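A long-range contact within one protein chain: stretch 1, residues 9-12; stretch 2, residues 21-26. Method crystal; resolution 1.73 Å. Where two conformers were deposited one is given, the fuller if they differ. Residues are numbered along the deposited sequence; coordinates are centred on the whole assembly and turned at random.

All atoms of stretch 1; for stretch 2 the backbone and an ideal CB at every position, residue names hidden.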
ATOM      1  N   ALA A   9       1.183  13.878  -4.953  1.00 36.92           N
ATOM      2  CA  ALA A   9       1.201  13.926  -3.496  1.00 34.62           C
ATOM      3  C   ALA A   9       0.943  12.543  -2.899  1.00 25.51           C
ATOM      4  O   ALA A   9       0.327  11.690  -3.537  1.00 39.73           O
ATOM      5  CB  ALA A   9       0.174  14.922  -2.982  1.00 39.73           C
ATOM      6  N   ARG A  10       1.429  12.329  -1.683  1.00 29.89           N
ATOM      7  CA  ARG A  10       1.217  11.061  -0.991  1.00 25.88           C
ATOM      8  C   ARG A  10      -0.004  11.147  -0.111  1.00 29.58           C
ATOM      9  O   ARG A  10      -0.200  12.131   0.604  1.00 32.11           O
ATOM     10  CB  ARG A  10       2.410  10.718  -0.106  1.00 27.88           C
ATOM     11  CG  ARG A  10       3.718  10.583  -0.847  1.00 30.80           C
ATOM     12  CD  ARG A  10       4.048   9.137  -1.062  1.00 23.65           C
ATOM     13  NE  ARG A  10       5.246   8.981  -1.872  1.00 27.69           N
ATOM     14  CZ  ARG A  10       6.382   8.450  -1.433  1.00 22.00           C
ATOM     15  NH1 ARG A  10       6.485   8.023  -0.178  1.00 17.99           N
ATOM     16  NH2 ARG A  10       7.413   8.357  -2.256  1.00 19.45           N
ATOM     17  N   THR A  11      -0.826  10.110  -0.155  1.00 22.29           N
ATOM     18  CA  THR A  11      -1.883   9.969   0.821  1.00 20.32           C
ATOM     19  C   THR A  11      -1.429   8.972   1.871  1.00 25.27           C
ATOM     20  O   THR A  11      -0.923   7.890   1.536  1.00 20.69           O
ATOM     21  CB  THR A  11      -3.196   9.479   0.174  1.00 26.66           C
ATOM     22  OG1 THR A  11      -3.521  10.314  -0.949  1.00 34.03           O
ATOM     23  CG2 THR A  11      -4.323   9.529   1.176  1.00 28.65           C
ATOM     24  N   LEU A  12      -1.582   9.340   3.139  1.00 18.19           N
ATOM     25  CA  LEU A  12      -1.239   8.430   4.222  0.60 18.03           C
ATOM     26  C   LEU A  12      -2.334   7.386   4.367  1.00 20.77           C
ATOM     27  O   LEU A  12      -3.523   7.711   4.438  1.00 21.71           O
ATOM     28  CB  LEU A  12      -1.029   9.161   5.551  0.60 19.38           C
ATOM     29  CG  LEU A  12      -0.668   8.217   6.701  0.60 19.54           C
ATOM     30  CD1 LEU A  12       0.736   7.643   6.508  0.60 21.04           C
ATOM     31  CD2 LEU A  12      -0.795   8.881   8.074  0.60 24.81           C
ATOM     32  N   UNK A  21       2.583   3.239   5.640  1.00 12.40           N
ATOM     33  CA  UNK A  21       2.096   2.913   4.304  1.00 11.03           C
ATOM     34  C   UNK A  21       1.486   4.150   3.683  1.00 16.72           C
ATOM     35  O   UNK A  21       0.633   4.792   4.303  1.00 14.92           O
ATOM     36  CB  UNK A  21       1.078   1.772   4.347  1.00 11.03           C
ATOM     37  N   UNK A  22       1.927   4.489   2.475  1.00 11.76           N
ATOM     38  CA  UNK A  22       1.367   5.614   1.723  1.00 14.45           C
ATOM     39  C   UNK A  22       0.972   5.208   0.303  1.00 17.92           C
ATOM     40  O   UNK A  22       1.581   4.316  -0.285  1.00 13.78           O
ATOM     41  CB  UNK A  22       2.373   6.765   1.672  1.00 14.45           C
ATOM     42  N   UNK A  23      -0.049   5.868  -0.248  1.00 14.88           N
ATOM     43  CA  UNK A  23      -0.402   5.700  -1.651  1.00 16.70           C
ATOM     44  C   UNK A  23      -0.124   6.992  -2.409  1.00 20.10           C
ATOM     45  O   UNK A  23      -0.373   8.086  -1.900  1.00 19.88           O
ATOM     46  CB  UNK A  23      -1.870   5.293  -1.798  1.00 16.70           C
ATOM     47  N   UNK A  24       0.389   6.856  -3.621  1.00 15.62           N
ATOM     48  CA  UNK A  24       0.334   7.940  -4.599  1.00 16.08           C
ATOM     49  C   UNK A  24      -0.784   7.601  -5.569  1.00 22.88           C
ATOM     50  O   UNK A  24      -0.720   6.589  -6.271  1.00 19.24           O
ATOM     51  CB  UNK A  24       1.669   8.127  -5.323  1.00 16.08           C
ATOM     52  N   UNK A  25      -1.826   8.437  -5.587  1.00 16.76           N
ATOM     53  CA  UNK A  25      -3.010   8.174  -6.388  1.00 15.52           C
ATOM     54  C   UNK A  25      -3.180   9.262  -7.434  1.00 26.62           C
ATOM     55  O   UNK A  25      -3.132  10.446  -7.106  1.00 23.80           O
ATOM     56  CB  UNK A  25      -4.255   8.079  -5.504  1.00 15.52           C
ATOM     57  N   UNK A  26      -3.368   8.858  -8.685  1.00 20.86           N
ATOM     58  CA  UNK A  26      -3.615   9.817  -9.763  1.00 28.19           C
ATOM     59  C   UNK A  26      -4.601   9.263 -10.784  1.00 32.08           C
ATOM     60  O   UNK A  26      -4.677   8.057 -10.994  1.00 27.10           O
ATOM     61  CB  UNK A  26      -2.302  10.189 -10.455  1.00 28.19           C
TER

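The two backbones run antiparallel, their strand axes at 142° and 4.5 Å apart at closest approach, so side chains along stretch 2 should alternate between the sheet's faces.

At position 21 the CA-to-CB bond points sideways, and no atom of stretch 1 lies within 5.5 Å of the ideal CB. Extended angles (-117/128) tolerate almost any residue, beta-branched ones included. It is Ile-21, whose end leads away; its backbone O meets Leu-12 CD1 at 3.6 Å.

Position 22 pairs with Leu-12 (CA-CA 4.6 Å) without hydrogen bonds, and its ideal CB is 4.0 Å from Arg-10 CD, on the face that carries Arg-10 and Leu-12. A guanidinium within side-chain reach favours an acid, though Gln or an aliphatic chain lying along Leu-12 would also fit. The residue is Glu-22. With chi1 m and chi2 t, it brings OE1 to 2.9 Å from Arg-10 NH1, a salt bridge with a hydrogen bond bent to 145°, while its CG lies 4.1 Å from Leu-12 CD1. The backbone adds a CA-H...O contact, Glu-22 CA to Thr-11 O, at 3.2 Å.

Position 23 is the hydrogen-bonded partner of Thr-11, and its CB projects to Thr-11's face. The backbone pairing makes no demand on the side chain; beta-branched, aliphatic or aromatic residues would all suit. Here it is Phe-23, whose ring leads away from stretch 1. Its main chain does the joining: Thr-11 N donates to Phe-23 O at 2.7 Å (170°), and Phe-23 N donates to Thr-11 O at 2.8 Å (158°).

Position 24 returns to the face of Arg-10, its ideal CB 5.0 Å from Arg-10 CD and 4.2 Å from Ala-9 O. The guanidinium again invites an acid or a neutral acceptor, with enough length to reach NE. Glu-24 supplies it: with chi2 t, OE2 receives a nearly straight hydrogen bond from Arg-10 NE at 2.8 Å (171°), a second salt bridge. Both carboxylate oxygens, Glu-22 OE1 and Glu-24 OE2, thus approach the guanidinium edge near its plane. A water links Glu-24 OE2 (2.7 Å) to Arg-10 NH2 (3.1 Å).

Position 25 points sideways, its ideal CB 5.1 Å from Thr-11 OG1; a medium aliphatic or small polar residue could serve. Ile-25 places CD1 4.3 Å from Thr-11 OG1. A water accepts from Ile-25 N (3.0 Å) and donates to Ala-9 O (2.7 Å), bridging the backbones.

Position 26 is out of reach, so stretch 1 sets no preference; it is Ser-26, without contact.

Stretch 2 21-26: IEFEIS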
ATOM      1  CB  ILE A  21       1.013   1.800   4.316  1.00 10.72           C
ATOM      2  CG1 ILE A  21       1.489   0.562   5.096  1.00 12.46           C
ATOM      3  CG2 ILE A  21       0.563   1.475   2.864  1.00 11.75           C
ATOM      4  CD1 ILE A  21       0.414  -0.539   5.252  1.00 11.67           C
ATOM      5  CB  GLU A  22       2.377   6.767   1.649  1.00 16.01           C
ATOM      6  CG  GLU A  22       2.795   7.322   2.993  1.00 15.30           C
ATOM      7  CD  GLU A  22       3.998   8.240   2.881  1.00 23.93           C
ATOM      8  OE1 GLU A  22       5.043   7.786   2.363  1.00 19.85           O
ATOM      9  OE2 GLU A  22       3.904   9.415   3.307  1.00 22.00           O
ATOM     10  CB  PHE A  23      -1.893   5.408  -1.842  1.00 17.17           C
ATOM     11  CG  PHE A  23      -2.347   4.063  -1.332  1.00 17.98           C
ATOM     12  CD1 PHE A  23      -3.694   3.828  -1.108  1.00 16.30           C
ATOM     13  CD2 PHE A  23      -1.450   3.042  -1.092  1.00 19.90           C
ATOM     14  CE1 PHE A  23      -4.140   2.591  -0.640  1.00 18.34           C
ATOM     15  CE2 PHE A  23      -1.886   1.810  -0.622  1.00 21.72           C
ATOM     16  CZ  PHE A  23      -3.231   1.585  -0.400  1.00 21.05           C
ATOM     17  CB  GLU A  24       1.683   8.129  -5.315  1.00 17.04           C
ATOM     18  CG  GLU A  24       2.700   8.945  -4.516  1.00 27.12           C
ATOM     19  CD  GLU A  24       4.048   9.120  -5.226  1.00 30.71           C
ATOM     20  OE1 GLU A  24       4.178   8.722  -6.406  1.00 25.30           O
ATOM     21  OE2 GLU A  24       4.987   9.647  -4.588  1.00 29.94           O
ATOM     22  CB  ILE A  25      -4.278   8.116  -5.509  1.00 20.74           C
ATOM     23  CG1 ILE A  25      -4.111   7.059  -4.413  1.00 23.05           C
ATOM     24  CG2 ILE A  25      -5.541   7.845  -6.357  1.00 21.53           C
ATOM     25  CD1 ILE A  25      -5.192   7.110  -3.355  1.00 34.38           C
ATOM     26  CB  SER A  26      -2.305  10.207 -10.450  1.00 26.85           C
ATOM     27  OG  SER A  26      -1.660   9.081 -11.028  1.00 29.15           O
TER
HETATM   28  O   HOH W   1      -2.153  10.544  -3.504  1.00 26.22           O
HETATM   29  O   HOH W   2       7.551   9.307  -5.185  1.00 36.99           O
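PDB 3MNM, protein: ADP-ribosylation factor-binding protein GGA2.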